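Local structure of long form salivary protein D7L1 (3NHI) at residues P75-Y78 with Q79-T83; S87-K90 with E91-E94; P118-N121 with R122-L126; S265-Y268 with A269-L272. The protein binds and sequesters cysteinyl leukotrienes and thromboxane A2 analogues in mosquito saliva, blunting the host response to the bite during blood feeding. All blocks are in the same frame, centred on the assembly; numbering follows the deposited sequence. Where two conformers were deposited one is given.

Contact 1: P75-Y78 with Q79-T83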
loop_
_atom_site.group_PDB
_atom_site.type_symbol
_atom_site.label_atom_id
_atom_site.label_comp_id
_atom_site.label_asym_id
_atom_site.label_seq_id
_atom_site.Cartn_x
_atom_site.Cartn_y
_atom_site.Cartn_z
ATOM N N PRO A 75 9.114 -18.741 7.122
ATOM C CA PRO A 75 8.537 -19.286 8.354
ATOM C C PRO A 75 8.033 -18.211 9.328
ATOM O O PRO A 75 7.081 -18.466 10.059
ATOM C CB PRO A 75 9.701 -20.087 8.958
ATOM C CG PRO A 75 10.493 -20.508 7.759
ATOM C CD PRO A 75 10.461 -19.292 6.862
ATOM N N VAL A 76 8.643 -17.025 9.333
ATOM C CA VAL A 76 8.168 -15.938 10.194
ATOM C C VAL A 76 6.773 -15.485 9.742
ATOM O O VAL A 76 5.865 -15.311 10.562
ATOM C CB VAL A 76 9.163 -14.756 10.223
ATOM C CG1 VAL A 76 8.600 -13.576 11.001
ATOM C CG2 VAL A 76 10.510 -15.188 10.813
ATOM N N GLN A 77 6.608 -15.300 8.431
ATOM C CA GLN A 77 5.318 -14.936 7.863
ATOM C C GLN A 77 4.270 -15.986 8.212
ATOM O O GLN A 77 3.157 -15.653 8.622
ATOM C CB GLN A 77 5.430 -14.788 6.343
ATOM C CG GLN A 77 4.128 -14.359 5.663
ATOM C CD GLN A 77 3.699 -12.929 5.990
ATOM O OE1 GLN A 77 4.504 -12.090 6.388
ATOM N NE2 GLN A 77 2.419 -12.648 5.808
ATOM N N TYR A 78 4.633 -17.251 8.037
ATOM C CA TYR A 78 3.762 -18.358 8.419
ATOM C C TYR A 78 3.365 -18.324 9.890
ATOM O O TYR A 78 2.179 -18.400 10.218
ATOM C CB TYR A 78 4.445 -19.690 8.102
ATOM C CG TYR A 78 3.781 -20.902 8.730
ATOM C CD1 TYR A 78 2.458 -21.228 8.430
ATOM C CD2 TYR A 78 4.484 -21.732 9.600
ATOM C CE1 TYR A 78 1.845 -22.342 8.991
ATOM C CE2 TYR A 78 3.875 -22.862 10.169
ATOM C CZ TYR A 78 2.560 -23.149 9.851
ATOM O OH TYR A 78 1.949 -24.258 10.394
ATOM N N GLN A 79 4.348 -18.226 10.775
ATOM C CA GLN A 79 4.082 -18.321 12.213
ATOM C C GLN A 79 3.137 -17.237 12.706
ATOM O O GLN A 79 2.342 -17.477 13.611
ATOM C CB GLN A 79 5.389 -18.251 13.002
ATOM C CG GLN A 79 6.245 -19.490 12.874
ATOM C CD GLN A 79 5.685 -20.682 13.615
ATOM O OE1 GLN A 79 5.038 -20.533 14.652
ATOM N NE2 GLN A 79 5.947 -21.877 13.096
ATOM N N ALA A 80 3.209 -16.055 12.104
ATOM C CA ALA A 80 2.405 -14.922 12.568
ATOM C C ALA A 80 0.893 -15.133 12.399
ATOM O O ALA A 80 0.100 -14.530 13.128
ATOM C CB ALA A 80 2.846 -13.656 11.863
ATOM N N TYR A 81 0.494 -15.993 11.458
ATOM C CA TYR A 81 -0.930 -16.162 11.118
ATOM C C TYR A 81 -1.342 -17.624 11.007
ATOM O O TYR A 81 -2.430 -17.931 10.507
ATOM C CB TYR A 81 -1.296 -15.402 9.821
ATOM C CG TYR A 81 -0.915 -13.948 9.876
ATOM C CD1 TYR A 81 -1.691 -13.028 10.580
ATOM C CD2 TYR A 81 0.261 -13.501 9.274
ATOM C CE1 TYR A 81 -1.312 -11.684 10.649
ATOM C CE2 TYR A 81 0.644 -12.167 9.353
ATOM C CZ TYR A 81 -0.143 -11.273 10.035
ATOM O OH TYR A 81 0.287 -9.961 10.081
ATOM N N LYS A 82 -0.498 -18.524 11.513
ATOM C CA LYS A 82 -0.705 -19.972 11.329
ATOM C C LYS A 82 -2.034 -20.522 11.873
ATOM O O LYS A 82 -2.580 -21.479 11.312
ATOM C CB LYS A 82 0.478 -20.784 11.881
ATOM C CG LYS A 82 0.650 -20.705 13.381
ATOM C CD LYS A 82 1.804 -21.558 13.897
ATOM C CE LYS A 82 2.017 -21.277 15.379
ATOM N NZ LYS A 82 3.131 -22.067 15.982
ATOM N N THR A 83 -2.556 -19.912 12.934
ATOM C CA THR A 83 -3.827 -20.380 13.497
ATOM C C THR A 83 -5.014 -20.027 12.602
ATOM O O THR A 83 -6.071 -20.661 12.688
ATOM C CB THR A 83 -4.040 -19.905 14.954
ATOM O OG1 THR A 83 -4.189 -18.482 15.001
ATOM C CG2 THR A 83 -2.867 -20.314 15.814
#

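Contact 2: S87-K90 with E91-E94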
loop_
_atom_site.group_PDB
_atom_site.type_symbol
_atom_site.label_atom_id
_atom_site.label_comp_id
_atom_site.label_asym_id
_atom_site.label_seq_id
_atom_site.Cartn_x
_atom_site.Cartn_y
_atom_site.Cartn_z
ATOM N N SER A 87 -1.997 -23.344 7.257
ATOM C CA SER A 87 -0.964 -23.853 6.355
ATOM C C SER A 87 -0.104 -24.895 7.073
ATOM O O SER A 87 0.063 -24.843 8.293
ATOM C CB SER A 87 -0.110 -22.700 5.822
ATOM O OG SER A 87 -0.884 -21.896 4.949
ATOM N N LYS A 88 0.428 -25.848 6.315
ATOM C CA LYS A 88 1.168 -26.961 6.906
ATOM C C LYS A 88 2.652 -26.645 7.070
ATOM O O LYS A 88 3.318 -26.254 6.109
ATOM C CB LYS A 88 1.003 -28.212 6.046
ATOM C CG LYS A 88 -0.423 -28.765 6.032
ATOM C CD LYS A 88 -0.533 -30.018 5.179
ATOM C CE LYS A 88 -1.905 -30.666 5.298
ATOM N NZ LYS A 88 -3.010 -29.802 4.792
ATOM N N GLN A 89 3.170 -26.840 8.281
ATOM C CA GLN A 89 4.585 -26.600 8.585
ATOM C C GLN A 89 5.542 -27.285 7.603
ATOM O O GLN A 89 6.536 -26.686 7.187
ATOM C CB GLN A 89 4.909 -27.026 10.027
ATOM C CG GLN A 89 6.398 -26.978 10.385
ATOM C CD GLN A 89 6.944 -25.566 10.452
ATOM O OE1 GLN A 89 6.606 -24.804 11.361
ATOM N NE2 GLN A 89 7.809 -25.211 9.503
ATOM N N LYS A 90 5.239 -28.529 7.236
ATOM C CA LYS A 90 6.069 -29.270 6.291
ATOM C C LYS A 90 6.224 -28.517 4.965
ATOM O O LYS A 90 7.342 -28.395 4.442
ATOM C CB LYS A 90 5.495 -30.674 6.057
ATOM C CG LYS A 90 6.276 -31.512 5.054
ATOM C CD LYS A 90 5.852 -32.974 5.093
ATOM C CE LYS A 90 6.679 -33.824 4.128
ATOM N NZ LYS A 90 6.355 -33.556 2.694
ATOM N N GLU A 91 5.110 -28.007 4.439
ATOM C CA GLU A 91 5.105 -27.291 3.159
ATOM C C GLU A 91 5.838 -25.957 3.278
ATOM O O GLU A 91 6.553 -25.547 2.365
ATOM C CB GLU A 91 3.670 -27.086 2.659
ATOM C CG GLU A 91 3.020 -28.361 2.144
ATOM C CD GLU A 91 1.534 -28.216 1.874
ATOM O OE1 GLU A 91 0.805 -29.227 2.014
ATOM O OE2 GLU A 91 1.092 -27.098 1.527
ATOM N N VAL A 92 5.649 -25.281 4.407
ATOM C CA VAL A 92 6.340 -24.024 4.685
ATOM C C VAL A 92 7.865 -24.203 4.663
ATOM O O VAL A 92 8.582 -23.402 4.055
ATOM C CB VAL A 92 5.866 -23.432 6.031
ATOM C CG1 VAL A 92 6.707 -22.219 6.431
ATOM C CG2 VAL A 92 4.387 -23.044 5.949
ATOM N N THR A 93 8.353 -25.255 5.318
ATOM C CA THR A 93 9.773 -25.600 5.286
ATOM C C THR A 93 10.258 -25.864 3.854
ATOM O O THR A 93 11.343 -25.420 3.465
ATOM C CB THR A 93 10.017 -26.815 6.192
ATOM O OG1 THR A 93 9.936 -26.375 7.551
ATOM C CG2 THR A 93 11.382 -27.465 5.939
ATOM N N GLU A 94 9.448 -26.582 3.075
ATOM C CA GLU A 94 9.803 -26.875 1.690
ATOM C C GLU A 94 9.881 -25.589 0.858
ATOM O O GLU A 94 10.779 -25.441 0.029
ATOM C CB GLU A 94 8.829 -27.896 1.072
ATOM C CG GLU A 94 8.963 -29.325 1.651
ATOM C CD GLU A 94 7.730 -30.213 1.446
ATOM O OE1 GLU A 94 6.645 -29.727 1.043
ATOM O OE2 GLU A 94 7.845 -31.424 1.729
HETATM O O HOH W 1 -0.137 -25.944 3.521
HETATM O O HOH W 2 4.492 -31.142 1.960
#

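Contact 3: P118-N121 with R122-L126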
loop_
_atom_site.group_PDB
_atom_site.type_symbol
_atom_site.label_atom_id
_atom_site.label_comp_id
_atom_site.label_asym_id
_atom_site.label_seq_id
_atom_site.Cartn_x
_atom_site.Cartn_y
_atom_site.Cartn_z
ATOM N N PRO A 118 9.985 -21.338 -10.870
ATOM C CA PRO A 118 9.644 -22.700 -10.432
ATOM C C PRO A 118 9.185 -22.780 -8.976
ATOM O O PRO A 118 8.386 -23.651 -8.621
ATOM C CB PRO A 118 10.951 -23.481 -10.635
ATOM C CG PRO A 118 12.021 -22.443 -10.655
ATOM C CD PRO A 118 11.405 -21.217 -11.248
ATOM N N VAL A 119 9.687 -21.879 -8.139
ATOM C CA VAL A 119 9.240 -21.811 -6.745
ATOM C C VAL A 119 7.756 -21.441 -6.699
ATOM O O VAL A 119 6.961 -22.082 -6.000
ATOM C CB VAL A 119 10.079 -20.802 -5.925
ATOM C CG1 VAL A 119 9.628 -20.797 -4.459
ATOM C CG2 VAL A 119 11.569 -21.136 -6.030
ATOM N N HIS A 120 7.388 -20.431 -7.484
ATOM C CA HIS A 120 5.996 -20.037 -7.655
ATOM C C HIS A 120 5.143 -21.191 -8.164
ATOM O O HIS A 120 4.067 -21.475 -7.617
ATOM C CB HIS A 120 5.904 -18.855 -8.615
ATOM C CG HIS A 120 4.502 -18.423 -8.901
ATOM N ND1 HIS A 120 3.786 -17.607 -8.051
ATOM C CD2 HIS A 120 3.682 -18.701 -9.940
ATOM C CE1 HIS A 120 2.584 -17.397 -8.562
ATOM N NE2 HIS A 120 2.495 -18.051 -9.706
ATOM N N ASN A 121 5.621 -21.875 -9.200
ATOM C CA ASN A 121 4.820 -22.949 -9.780
ATOM C C ASN A 121 4.574 -24.097 -8.804
ATOM O O ASN A 121 3.515 -24.722 -8.836
ATOM C CB ASN A 121 5.407 -23.429 -11.109
ATOM C CG ASN A 121 5.132 -22.458 -12.247
ATOM O OD1 ASN A 121 4.061 -21.853 -12.327
ATOM N ND2 ASN A 121 6.102 -22.304 -13.132
ATOM N N ARG A 122 5.544 -24.341 -7.924
ATOM C CA ARG A 122 5.424 -25.378 -6.900
ATOM C C ARG A 122 4.564 -24.949 -5.706
ATOM O O ARG A 122 3.768 -25.749 -5.188
ATOM C CB ARG A 122 6.813 -25.813 -6.428
ATOM C CG ARG A 122 6.766 -26.980 -5.451
ATOM C CD ARG A 122 8.127 -27.622 -5.255
ATOM N NE ARG A 122 8.053 -28.587 -4.161
ATOM C CZ ARG A 122 9.058 -28.921 -3.357
ATOM N NH1 ARG A 122 10.257 -28.388 -3.520
ATOM N NH2 ARG A 122 8.840 -29.791 -2.371
ATOM N N PHE A 123 4.716 -23.695 -5.272
ATOM C CA PHE A 123 4.148 -23.258 -3.998
ATOM C C PHE A 123 3.128 -22.142 -4.109
ATOM O O PHE A 123 2.836 -21.485 -3.110
ATOM C CB PHE A 123 5.271 -22.815 -3.044
ATOM C CG PHE A 123 6.198 -23.928 -2.660
ATOM C CD1 PHE A 123 5.792 -24.915 -1.771
ATOM C CD2 PHE A 123 7.479 -23.998 -3.210
ATOM C CE1 PHE A 123 6.659 -25.959 -1.431
ATOM C CE2 PHE A 123 8.350 -25.031 -2.863
ATOM C CZ PHE A 123 7.940 -26.008 -1.978
ATOM N N VAL A 124 2.558 -21.929 -5.293
ATOM C CA VAL A 124 1.627 -20.808 -5.452
ATOM C C VAL A 124 0.490 -20.809 -4.425
ATOM O O VAL A 124 0.234 -19.789 -3.794
ATOM C CB VAL A 124 1.090 -20.665 -6.908
ATOM C CG1 VAL A 124 0.417 -21.952 -7.413
ATOM C CG2 VAL A 124 0.143 -19.475 -7.008
ATOM N N ASN A 125 -0.163 -21.949 -4.218
ATOM C CA ASN A 125 -1.279 -21.974 -3.275
ATOM C C ASN A 125 -0.852 -21.665 -1.848
ATOM O O ASN A 125 -1.490 -20.852 -1.169
ATOM C CB ASN A 125 -2.038 -23.290 -3.369
ATOM C CG ASN A 125 -2.740 -23.440 -4.693
ATOM O OD1 ASN A 125 -3.224 -22.455 -5.264
ATOM N ND2 ASN A 125 -2.788 -24.661 -5.201
ATOM N N LEU A 126 0.251 -22.267 -1.407
ATOM C CA LEU A 126 0.798 -21.962 -0.090
ATOM C C LEU A 126 1.154 -20.478 0.026
ATOM O O LEU A 126 0.833 -19.838 1.038
ATOM C CB LEU A 126 2.021 -22.828 0.216
ATOM C CG LEU A 126 2.783 -22.469 1.498
ATOM C CD1 LEU A 126 1.940 -22.729 2.730
ATOM C CD2 LEU A 126 4.093 -23.238 1.573
#

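Contact 4: S265-Y268 with A269-L272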
loop_
_atom_site.group_PDB
_atom_site.type_symbol
_atom_site.label_atom_id
_atom_site.label_comp_id
_atom_site.label_asym_id
_atom_site.label_seq_id
_atom_site.Cartn_x
_atom_site.Cartn_y
_atom_site.Cartn_z
ATOM N N SER A 265 -7.408 5.056 -0.803
ATOM C CA SER A 265 -7.026 4.285 0.376
ATOM C C SER A 265 -8.189 3.457 0.904
ATOM O O SER A 265 -7.964 2.528 1.678
ATOM C CB SER A 265 -6.469 5.195 1.479
ATOM O OG SER A 265 -7.495 5.843 2.225
ATOM N N ALA A 266 -9.415 3.805 0.507
ATOM C CA ALA A 266 -10.595 3.003 0.844
ATOM C C ALA A 266 -10.781 1.862 -0.146
ATOM O O ALA A 266 -11.199 0.771 0.241
ATOM C CB ALA A 266 -11.852 3.880 0.910
ATOM N N ASP A 267 -10.443 2.098 -1.410
ATOM C CA ASP A 267 -10.652 1.124 -2.472
ATOM C C ASP A 267 -9.318 0.891 -3.180
ATOM O O ASP A 267 -8.966 1.603 -4.118
ATOM C CB ASP A 267 -11.704 1.665 -3.440
ATOM C CG ASP A 267 -12.011 0.722 -4.590
ATOM O OD1 ASP A 267 -11.454 -0.395 -4.668
ATOM O OD2 ASP A 267 -12.841 1.128 -5.434
ATOM N N TYR A 268 -8.590 -0.137 -2.741
ATOM C CA TYR A 268 -7.267 -0.417 -3.301
ATOM C C TYR A 268 -7.312 -0.823 -4.778
ATOM O O TYR A 268 -6.287 -0.775 -5.458
ATOM C CB TYR A 268 -6.548 -1.475 -2.456
ATOM C CG TYR A 268 -5.861 -0.949 -1.199
ATOM C CD1 TYR A 268 -6.148 0.318 -0.677
ATOM C CD2 TYR A 268 -4.920 -1.737 -0.527
ATOM C CE1 TYR A 268 -5.519 0.782 0.467
ATOM C CE2 TYR A 268 -4.294 -1.288 0.636
ATOM C CZ TYR A 268 -4.590 -0.021 1.122
ATOM O OH TYR A 268 -3.983 0.479 2.264
ATOM N N ALA A 269 -8.495 -1.170 -5.277
ATOM C CA ALA A 269 -8.647 -1.524 -6.691
ATOM C C ALA A 269 -8.984 -0.325 -7.579
ATOM O O ALA A 269 -9.114 -0.474 -8.793
ATOM C CB ALA A 269 -9.699 -2.624 -6.864
ATOM N N TYR A 270 -9.101 0.860 -6.983
ATOM C CA TYR A 270 -9.644 2.027 -7.690
ATOM C C TYR A 270 -9.017 2.321 -9.055
ATOM O O TYR A 270 -9.740 2.568 -10.025
ATOM C CB TYR A 270 -9.593 3.288 -6.811
ATOM C CG TYR A 270 -10.396 4.412 -7.412
ATOM C CD1 TYR A 270 -11.764 4.505 -7.176
ATOM C CD2 TYR A 270 -9.796 5.360 -8.245
ATOM C CE1 TYR A 270 -12.520 5.523 -7.746
ATOM C CE2 TYR A 270 -10.541 6.385 -8.817
ATOM C CZ TYR A 270 -11.898 6.457 -8.558
ATOM O OH TYR A 270 -12.646 7.465 -9.121
ATOM N N LEU A 271 -7.688 2.313 -9.130
ATOM C CA LEU A 271 -6.986 2.668 -10.366
ATOM C C LEU A 271 -6.765 1.485 -11.309
ATOM O O LEU A 271 -6.271 1.664 -12.422
ATOM C CB LEU A 271 -5.635 3.327 -10.051
ATOM C CG LEU A 271 -5.639 4.688 -9.342
ATOM C CD1 LEU A 271 -4.224 5.143 -9.039
ATOM C CD2 LEU A 271 -6.349 5.746 -10.176
ATOM N N LEU A 272 -7.148 0.286 -10.876
ATOM C CA LEU A 272 -6.661 -0.942 -11.525
ATOM C C LEU A 272 -7.260 -1.302 -12.888
ATOM O O LEU A 272 -6.599 -1.978 -13.679
ATOM C CB LEU A 272 -6.697 -2.132 -10.555
ATOM C CG LEU A 272 -5.907 -1.956 -9.245
ATOM C CD1 LEU A 272 -5.707 -3.284 -8.531
ATOM C CD2 LEU A 272 -4.557 -1.262 -9.447
HETATM O O HOH W 3 -5.748 1.144 -7.265
#

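Contact 1: P75-Y78 with Q79-T83
The carbonyl oxygen of P75 takes the amide N of Q79 at 2.8 Å, a fairly straight helical bond whose N-H points at the acceptor at 159°. One residue on, A80 N reaches V76 O in the same i to i+4 manner at 3.2 Å. Y81 N instead bonds to Y78 O, three residues back, at 3.2 Å, a local i to i+3 bond with the donor above the carbonyl plane.

Y78 and K82 make the main side-chain contact. Their i to i+4 spacing on the helix puts K82 CB over one face of the Y78 ring, 3.9 Å from the centroid, in a CH-pi contact shifted toward the rim. With CG set between N and carbonyl carbon (chi1 66°) and the chain straight beyond it, the lysine carries NZ to Q79 OE1, a hydrogen bond of 2.8 Å. The amide of Q79, bent at chi2, thus sits on the same side of the ring plane as the lysine, standing almost upright to the ring (83°), with NE2 3.7 Å from Y78 CE2. V92 of helix 89-101 covers the other face, while the phenol OH bonds to S87 O.

The Y81 ring, which also touches D7 of the N-terminal loop, brings its edge to Q77 O, CD2 lying 3.7 Å away. The Q77 amide is held at both ends, by L130 O and L6 N.

The K82 ammonium is met by a neutral amide oxygen, which does not balance its charge as a carboxylate would, whereas the buried tyrosine is fixed by both ring packing and its hydroxyl.

Contact 2: S87-K90 with E91-E94
K88 and V92 are joined by the first complete turn of helix 89-101: V92 N meets K88 O at 3.0 Å, nearly in line with the carbonyl. K88 occupies the N-cap position, with an extended backbone, and from Q89 onward phi and psi are helical. T93 N to Q89 O, again 3.0 Å, and E94 N to K90 O continue the regular i to i+4 pattern.

Side chains repeat that spacing. K90 and E94 form a salt bridge along the outer surface, NZ to OE2 2.8 Å, the carboxylate oxygen being met on its syn side and only 19° out of its plane. The lysine leaves the backbone with CG anti to its N, runs extended, and turns at the last torsion to present NZ to the glutamate. A water accepts from the same NZ and donates to the other oxygen, E94 OE1, at 2.7 Å, so the ammonium touches one carboxylate oxygen directly and the other through water.

One residue earlier, on a neighbouring flank of the helix, the Q89 chain folds at chi2 (69°) so that NE2 can donate to T93 OG1 at 3.1 Å; the bond is rather bent, 137° at the hydrogen, with the hydroxyl slightly off the amide plane. K88 CD runs past the carboxylate of E91, although the modelled position of that glutamate is one of two.

V92 faces inward, onto I74 and Y78 of helix 73-85. E94 rests against F123 of helix 109-130, and S87 packs on L126, Q129 and L130 of the same helix, placing this helix start between the two.

Contact 3: P118-N121 with R122-L126
V124 lies over one face of the H120 imidazole, one turn apart on helix 109-130 in this all-helical member of the odorant-binding-protein family. The CB of V124 stands 4.1 Å from the ring centroid and 16° off its normal, a CH-pi contact displaced toward the rim that carries CE1 and NE2. Of the two methyls, CG2 comes nearest, 3.6 Å from H120 CE1. H120 reaches beneath the valine because its CG is anti to the backbone N (chi1 177°). NE2 of the ring bonds to W39 O, and the ring passes about 4 Å from the bound hydroxyeicosatetraenoic acid, so this pair borders the lipid pocket; W39 itself binds leukotriene C4.

V119 and F123 occupy another side of the helix, with V119 CG1 4.1 Å from F123 CD2. Here the backbone bends: F123 N keeps a bond of 2.9 Å to V119 O and a weak one to H120 O, but the N atoms of N125 and L126 lack a bond to the preceding turn. F123 also meets Y95 of helix 89-101. On one face of its ring lies R122 CG, 3.6 Å above the plane, while F123 CZ sits under the centre of the arginine's guanidinium.

Contact 4: S265-Y268 with A269-L272
D267 bends over the turn that follows helix 251-266, its CG anti to the backbone N. From there OD1 accepts A269 N at 3.1 Å, two residues on, making an Asx turn. The donor comes in well above the carboxylate plane, 45° out of it, and the bond is bent. The same aspartate's backbone O takes Y270 N at 3.0 Å, closing a type I turn, so main chain and side chain hold successive amides.

Y270 also has CG anti to its N, which sets CD1 3.9 Å from D267 OD2. The carboxylate meets this ring at its edge, the two planes 87° apart. Y268 differs, with CG anti to the carbonyl carbon (chi1 -82°), and its ring leaves the turn toward helix 8-22, where OH bonds to E9 and K16 makes a cation-pi contact.

A second type I turn, A269 to L272, follows directly. A water 2.7 Å from Y268 O accepts from L271 N at 2.9 Å and spans both turns.

The single bond from A269 N thus mainly fixes the rotation of the D267 carboxylate beside the turn, any easing of its charge being slight, while the polar end of Y268 is engaged across in the N-terminal half.

None of the four contacts closes a long loop: each lies within a continuous stretch, and they follow in series without nesting or crossing. Contact 1 sits in helix 73-85 and contact 2 at the start of helix 89-101, and the two helices pack where Y78 CG lies 3.6 Å from V92 CG2. Contact 2 in turn rests on contact 3 in helix 109-130, where E94 C lies 3.5 Å from F123 CZ. Contact 2 therefore touches both contact 1 and contact 3, which do not touch each other. Contact 4, its centre about 27 Å from those of contacts 1 and 3, follows helix 251-266 and joins the C-terminal half to helix 8-22.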